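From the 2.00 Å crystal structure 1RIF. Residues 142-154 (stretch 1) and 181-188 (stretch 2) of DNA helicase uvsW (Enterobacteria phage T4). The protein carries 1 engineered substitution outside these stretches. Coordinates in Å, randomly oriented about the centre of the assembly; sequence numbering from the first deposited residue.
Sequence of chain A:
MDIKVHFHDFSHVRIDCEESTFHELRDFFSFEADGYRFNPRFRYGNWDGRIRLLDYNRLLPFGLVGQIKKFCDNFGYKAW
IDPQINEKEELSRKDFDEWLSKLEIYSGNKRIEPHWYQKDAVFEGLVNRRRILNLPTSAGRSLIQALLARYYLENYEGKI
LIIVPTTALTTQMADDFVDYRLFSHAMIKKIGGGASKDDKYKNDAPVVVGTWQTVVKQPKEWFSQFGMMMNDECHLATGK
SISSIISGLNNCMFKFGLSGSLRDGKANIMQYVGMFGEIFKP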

# COMPACT_ATOMS: atom_id res chain seq x y z
N SER A 142 15.04 -2.69 -3.34
CA SER A 142 15.30 -1.27 -3.08
C SER A 142 15.27 -0.47 -4.37
O SER A 142 14.83 0.68 -4.37
N LEU A 143 15.72 -1.08 -5.47
CA LEU A 143 15.72 -0.41 -6.77
C LEU A 143 14.30 -0.31 -7.30
O LEU A 143 13.94 0.67 -7.95
N ILE A 144 13.49 -1.34 -7.03
CA ILE A 144 12.09 -1.33 -7.47
C ILE A 144 11.39 -0.20 -6.74
O ILE A 144 10.65 0.57 -7.35
N GLN A 145 11.64 -0.10 -5.44
CA GLN A 145 11.04 0.95 -4.63
C GLN A 145 11.55 2.34 -5.05
O GLN A 145 10.79 3.30 -5.09
N ALA A 146 12.84 2.44 -5.36
CA ALA A 146 13.44 3.71 -5.79
C ALA A 146 12.83 4.16 -7.12
O ALA A 146 12.54 5.34 -7.29
N LEU A 147 12.64 3.23 -8.05
CA LEU A 147 12.06 3.58 -9.34
C LEU A 147 10.61 4.03 -9.20
O LEU A 147 10.18 4.99 -9.85
N LEU A 148 9.86 3.35 -8.35
CA LEU A 148 8.47 3.69 -8.09
C LEU A 148 8.37 5.10 -7.49
O LEU A 148 7.53 5.89 -7.90
N ALA A 149 9.24 5.41 -6.52
CA ALA A 149 9.24 6.73 -5.89
C ALA A 149 9.70 7.83 -6.88
O ALA A 149 9.13 8.92 -6.90
N ARG A 150 10.72 7.53 -7.68
CA ARG A 150 11.23 8.46 -8.71
C ARG A 150 10.10 8.84 -9.66
O ARG A 150 9.88 10.02 -9.96
N TYR A 151 9.40 7.83 -10.17
CA TYR A 151 8.30 8.05 -11.09
C TYR A 151 7.28 8.99 -10.48
O TYR A 151 6.88 9.96 -11.10
N TYR A 152 6.84 8.68 -9.26
CA TYR A 152 5.86 9.51 -8.58
C TYR A 152 6.38 10.94 -8.38
O TYR A 152 5.67 11.92 -8.65
N LEU A 153 7.61 11.04 -7.91
CA LEU A 153 8.26 12.32 -7.66
C LEU A 153 8.17 13.22 -8.90
O LEU A 153 7.81 14.40 -8.81
N GLU A 154 8.47 12.66 -10.06
CA GLU A 154 8.44 13.43 -11.29
C GLU A 154 7.06 13.78 -11.82
O GLU A 154 6.89 14.79 -12.51
N ARG A 181 21.50 7.25 -7.10
CA ARG A 181 21.57 8.62 -7.58
C ARG A 181 20.24 9.09 -8.14
O ARG A 181 20.19 10.02 -8.95
N LEU A 182 19.16 8.45 -7.70
CA LEU A 182 17.82 8.84 -8.12
C LEU A 182 17.29 9.89 -7.14
O LEU A 182 16.35 10.63 -7.44
N PHE A 183 17.93 9.97 -5.97
CA PHE A 183 17.57 10.92 -4.92
C PHE A 183 18.81 11.42 -4.20
O PHE A 183 19.87 10.80 -4.27
N SER A 184 18.67 12.54 -3.50
CA SER A 184 19.75 13.12 -2.70
C SER A 184 19.24 13.04 -1.25
O SER A 184 18.04 12.91 -1.03
N HIS A 185 20.14 13.11 -0.27
CA HIS A 185 19.70 13.02 1.13
C HIS A 185 18.76 14.12 1.59
O HIS A 185 17.85 13.86 2.38
N ALA A 186 18.96 15.34 1.09
CA ALA A 186 18.10 16.45 1.47
C ALA A 186 16.65 16.15 1.07
O ALA A 186 15.71 16.77 1.59
N MET A 187 16.47 15.20 0.17
CA MET A 187 15.15 14.79 -0.32
C MET A 187 14.51 13.64 0.49
O MET A 187 13.35 13.28 0.26
N ILE A 188 15.26 13.06 1.41
CA ILE A 188 14.75 11.93 2.19
C ILE A 188 14.82 12.15 3.70
O ILE A 188 15.91 12.24 4.27

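What fills the apolar centre of the contact? Two neighbouring residues of the loop, L182 and F183, lie against the helix of stretch 1 and account for most of the surface that the second stretch buries against it. L182 points its CA-to-CB bond toward the helix and takes an m, t rotamer, which places CD1 among three helix side chains. CD1 of L182 is 3.8 Å from CB of A146, 3.9 Å from CD2 of L147 and 4.5 Å from CD1 of L143. Neither of these two leucines aims at the loop from its backbone: L143 leaves sideways and L147 away. Their rotamers, t, p for L143 and m, t for L147, nevertheless bring the ends of both chains nearer, so that a pocket forms around the L182 methyl with the small A146 as part of its wall.

How does the F183 ring fit beside this pocket? Its CA-to-CB bond runs sideways, but chi1 in the m well and chi2 of 81° carry the ring to the helix surface. There CZ of F183 comes within 3.6 Å of CB of A149, whose CA-to-CB bond points toward the loop. The ring also meets the helix backbone, edge first. CE1 of F183 lies 3.6 Å from O of A146, and CZ of F183 lies 3.4 Å from N of R150, both backbone atoms near the ring plane. That nitrogen and oxygen are already paired with each other in the helix, N of R150 donating to O of A146 at 2.9 Å, so the aromatic edge rests on a satisfied turn of backbone.

What continues the apolar surface along the helix? L153, one turn beyond A149, also points toward the loop, with chi1 t and chi2 off-well at -94°. Its CG is 4.1 Å from CE2 of F183, while its CD1 is 4.0 Å from CE of M187. M187 reaches the helix from the 3-10 segment with an m, t, p side chain, and a weak hydrogen bond from N of S184 to SD of M187, 3.4 Å long, links that side chain to the loop's own backbone.

Where does the packing give way to polar contacts? R150 forms this edge, and CA of R150 is also the helix CA nearest CA of L182, at 6.6 Å. Its CA-to-CB bond runs sideways, with chi1 between wells at -143° and chi2 m, and its aliphatic part meets the leucine at CG, 3.9 Å from CD2 of L182, before the guanidinium turns its edge to the loop backbone. NH2 of R150 donates a hydrogen bond to O of L182 at 3.3 Å, and NE of R150 adds a weak one to O of L182, also at 3.3 Å. The remaining nitrogen, NH1 of R150, makes a salt bridge with OE2 of E154, modelled very short at 2.3 Å. One guanidinium thus joins the loop carbonyl to an acidic side chain one helical turn further on.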

# COMPACT_ATOMS: atom_id res chain seq x y z
CB SER A 142 16.64 -1.07 -2.38
OG SER A 142 17.72 -1.49 -3.19
CB LEU A 143 16.60 -1.17 -7.77
CG LEU A 143 16.75 -0.53 -9.17
CD1 LEU A 143 17.28 0.90 -9.06
CD2 LEU A 143 17.68 -1.37 -10.02
CB ILE A 144 11.39 -2.67 -7.13
CG1 ILE A 144 11.96 -3.79 -8.01
CG2 ILE A 144 9.88 -2.52 -7.33
CD1 ILE A 144 11.28 -5.14 -7.85
CB GLN A 145 11.34 0.67 -3.15
CG GLN A 145 10.48 -0.44 -2.58
CD GLN A 145 10.91 -0.88 -1.19
OE1 GLN A 145 11.91 -1.57 -1.04
NE2 GLN A 145 10.16 -0.47 -0.18
CB ALA A 146 14.96 3.55 -5.95
CB LEU A 147 12.17 2.39 -10.30
CG LEU A 147 13.62 2.14 -10.74
CD1 LEU A 147 13.72 0.92 -11.63
CD2 LEU A 147 14.10 3.38 -11.48
CB LEU A 148 7.86 2.65 -7.14
CG LEU A 148 7.49 1.32 -7.77
CD1 LEU A 148 7.26 0.30 -6.67
CD2 LEU A 148 6.25 1.47 -8.64
CB ALA A 149 10.12 6.73 -4.64
CB ARG A 150 12.31 7.77 -9.55
CG ARG A 150 13.48 8.63 -9.99
CD ARG A 150 13.14 10.02 -10.47
NE ARG A 150 14.07 10.95 -9.83
CZ ARG A 150 14.56 12.06 -10.38
NH1 ARG A 150 14.21 12.42 -11.61
NH2 ARG A 150 15.41 12.80 -9.69
CB TYR A 151 7.61 6.73 -11.43
CG TYR A 151 6.42 6.93 -12.34
CD1 TYR A 151 6.57 6.94 -13.72
CD2 TYR A 151 5.15 7.20 -11.81
CE1 TYR A 151 5.49 7.21 -14.56
CE2 TYR A 151 4.07 7.48 -12.64
CZ TYR A 151 4.25 7.48 -14.02
OH TYR A 151 3.18 7.75 -14.85
CB TYR A 152 5.51 8.92 -7.21
CG TYR A 152 4.45 9.71 -6.51
CD1 TYR A 152 3.09 9.48 -6.76
CD2 TYR A 152 4.79 10.78 -5.68
CE1 TYR A 152 2.11 10.30 -6.21
CE2 TYR A 152 3.83 11.60 -5.12
CZ TYR A 152 2.49 11.36 -5.40
OH TYR A 152 1.54 12.22 -4.89
CB LEU A 153 9.72 12.07 -7.26
CG LEU A 153 10.65 13.05 -6.53
CD1 LEU A 153 11.45 13.83 -7.52
CD2 LEU A 153 9.86 13.96 -5.60
CB GLU A 154 9.20 12.68 -12.39
CG GLU A 154 10.62 12.33 -12.04
CD GLU A 154 11.38 11.80 -13.24
OE1 GLU A 154 10.73 11.47 -14.26
OE2 GLU A 154 12.63 11.69 -13.16
CB ARG A 181 22.67 8.79 -8.61
CG ARG A 181 24.04 8.46 -8.07
CD ARG A 181 25.14 8.93 -8.99
NE ARG A 181 26.40 8.25 -8.70
CZ ARG A 181 27.55 8.56 -9.27
NH1 ARG A 181 27.60 9.54 -10.16
NH2 ARG A 181 28.65 7.88 -8.96
CB LEU A 182 16.89 7.62 -8.14
CG LEU A 182 17.24 6.54 -9.18
CD1 LEU A 182 16.39 5.30 -8.95
CD2 LEU A 182 17.03 7.09 -10.58
CB PHE A 183 16.66 10.27 -3.86
CG PHE A 183 15.33 9.80 -4.38
CD1 PHE A 183 15.21 8.59 -5.05
CD2 PHE A 183 14.19 10.60 -4.23
CE1 PHE A 183 13.98 8.17 -5.56
CE2 PHE A 183 12.96 10.19 -4.73
CZ PHE A 183 12.85 8.97 -5.40
CB SER A 184 20.00 14.57 -3.09
OG SER A 184 18.89 15.39 -2.76
CB HIS A 185 20.90 12.95 2.07
CG HIS A 185 21.38 11.55 2.30
ND1 HIS A 185 22.57 11.07 1.78
CD2 HIS A 185 20.79 10.50 2.92
CE1 HIS A 185 22.69 9.79 2.08
NE2 HIS A 185 21.63 9.42 2.77
CB ALA A 186 18.58 17.73 0.80
CB MET A 187 15.26 14.35 -1.78
CG MET A 187 15.85 15.37 -2.74
SD MET A 187 16.17 14.63 -4.37
CE MET A 187 14.50 14.47 -5.03
CB ILE A 188 15.52 10.66 1.81
CG1 ILE A 188 15.42 10.44 0.29
CG2 ILE A 188 14.97 9.46 2.58
CD1 ILE A 188 16.37 9.38 -0.24